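Local coordinates for spectinomycin 9-adenylyltransferase (PDB 6SXJ), which transfers AMP from ATP to the 9-hydroxyl of spectinomycin, giving bacteria resistance to that antibiotic but not to streptomycin, at residues S160-R163 and R164-D168. Residues are numbered along the deposited sequence; the frame is centred on the assembly and turned at random.
Sequences SDVR and RAIMD
Ser160 to Arg163 and Arg164 to Asp168 are consecutive turns near the start of helix 159-173, joined by four successive i to i+4 backbone bonds. Arg164 N donates to Ser160 O at 2.9 Å and Met167 N to Arg163 O at 3.0 Å, both nearly straight. Between them, Ile166 N reaches Val162 O, while the bond from Ala165 N to Asp161 O is more bent, at 140°.

Among the side chains, Asp161 and Arg164 make an i to i+3 salt bridge, running side by side in the same direction. Arg164 sets out with CG anti to its own N (chi1 -174°), then bends at chi2 and chi3, which folds the guanidinium back toward the preceding turn. Its NH2 lies 2.8 Å from Asp161 OD2, but the N-H points poorly at the oxygen, which makes the hydrogen bond within this ion pair weak; the carboxylate and guanidinium planes stand 59° apart. The other carboxylate oxygen, OD1, accepts from Trp98 NE1, so each oxygen of this buried carboxylate has a partner of its own.

On another side of the helix, Val162 CG1 and Ile166 CD1 sit 4.4 Å apart, a loose i to i+4 apolar pair. The first torsion of Met167 brings its CG to 3.2 Å from Arg163 O, and the bent rest of the chain then leads away from that turn.

Val162, Ala165 and Ile166 pack on helix 130-139, whereas Arg163, Ile166 and Met167 touch helix 181-196. This is a regular amphipathic alpha-helix with an i to i+3 ion pair, belonging to the helical C-terminal domain of the aminoglycoside adenylyltransferases.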
loop_
_atom_site.group_PDB
_atom_site.type_symbol
_atom_site.label_atom_id
_atom_site.label_comp_id
_atom_site.label_asym_id
_atom_site.label_seq_id
_atom_site.Cartn_x
_atom_site.Cartn_y
_atom_site.Cartn_z
ATOM N N SER A 160 2.333 17.705 6.762
ATOM C CA SER A 160 3.660 17.616 7.354
ATOM C C SER A 160 3.932 16.206 7.864
ATOM O O SER A 160 5.048 15.692 7.727
ATOM C CB SER A 160 3.797 18.640 8.484
ATOM O OG SER A 160 3.095 18.232 9.644
ATOM N N ASP A 161 2.918 15.561 8.448
ATOM C CA ASP A 161 3.083 14.181 8.890
ATOM C C ASP A 161 3.262 13.242 7.705
ATOM O O ASP A 161 3.968 12.235 7.814
ATOM C CB ASP A 161 1.887 13.740 9.732
ATOM C CG ASP A 161 1.988 14.194 11.166
ATOM O OD1 ASP A 161 0.934 14.453 11.778
ATOM O OD2 ASP A 161 3.118 14.288 11.684
ATOM N N VAL A 162 2.640 13.555 6.567
ATOM C CA VAL A 162 2.861 12.760 5.365
ATOM C C VAL A 162 4.306 12.898 4.910
ATOM O O VAL A 162 4.946 11.936 4.469
ATOM C CB VAL A 162 1.875 13.180 4.260
ATOM C CG1 VAL A 162 2.289 12.553 2.950
ATOM C CG2 VAL A 162 0.438 12.779 4.639
ATOM N N ARG A 163 4.851 14.094 5.027
ATOM C CA ARG A 163 6.259 14.273 4.719
ATOM C C ARG A 163 7.143 13.475 5.669
ATOM O O ARG A 163 8.052 12.747 5.251
ATOM C CB ARG A 163 6.584 15.755 4.797
ATOM C CG ARG A 163 5.870 16.636 3.762
ATOM C CD ARG A 163 6.741 17.870 3.423
ATOM N NE ARG A 163 6.242 18.541 2.233
ATOM C CZ ARG A 163 6.347 19.839 2.016
ATOM N NH1 ARG A 163 6.937 20.598 2.925
ATOM N NH2 ARG A 163 5.831 20.371 0.917
ATOM N N ARG A 164 6.953 13.667 6.957
ATOM C CA ARG A 164 7.690 12.837 7.883
ATOM C C ARG A 164 7.565 11.369 7.538
ATOM O O ARG A 164 8.490 10.597 7.805
ATOM C CB ARG A 164 7.168 13.065 9.288
ATOM C CG ARG A 164 7.961 12.357 10.393
ATOM C CD ARG A 164 8.126 13.225 11.676
ATOM N NE ARG A 164 6.847 13.725 12.154
ATOM C CZ ARG A 164 6.236 13.264 13.235
ATOM N NH1 ARG A 164 6.803 12.310 13.957
ATOM N NH2 ARG A 164 5.062 13.758 13.588
ATOM N N ALA A 165 6.394 10.947 7.044
ATOM C CA ALA A 165 6.173 9.547 6.699
ATOM C C ALA A 165 7.054 9.122 5.530
ATOM O O ALA A 165 7.746 8.098 5.595
ATOM C CB ALA A 165 4.692 9.337 6.372
ATOM N N ILE A 166 7.039 9.899 4.445
ATOM C CA ILE A 166 7.803 9.522 3.258
ATOM C C ILE A 166 9.294 9.467 3.567
ATOM O O ILE A 166 9.995 8.533 3.157
ATOM C CB ILE A 166 7.502 10.496 2.104
ATOM C CG1 ILE A 166 6.126 10.203 1.502
ATOM C CG2 ILE A 166 8.596 10.408 1.039
ATOM C CD1 ILE A 166 5.674 11.215 0.478
ATOM N N MET A 167 9.812 10.466 4.285
ATOM C CA MET A 167 11.246 10.512 4.542
ATOM C C MET A 167 11.692 9.341 5.408
ATOM O O MET A 167 12.732 8.724 5.154
ATOM C CB MET A 167 11.613 11.827 5.222
ATOM C CG MET A 167 11.151 13.083 4.514
ATOM S SD MET A 167 11.356 13.049 2.730
ATOM C CE MET A 167 13.124 12.949 2.560
ATOM N N ASP A 168 10.922 9.021 6.442
ATOM C CA ASP A 168 11.313 7.920 7.313
ATOM C C ASP A 168 11.314 6.593 6.554
ATOM O O ASP A 168 12.186 5.744 6.774
ATOM C CB ASP A 168 10.380 7.854 8.522
ATOM C CG ASP A 168 10.709 8.889 9.586
ATOM O OD1 ASP A 168 11.663 9.654 9.380
ATOM O OD2 ASP A 168 10.009 8.935 10.626
#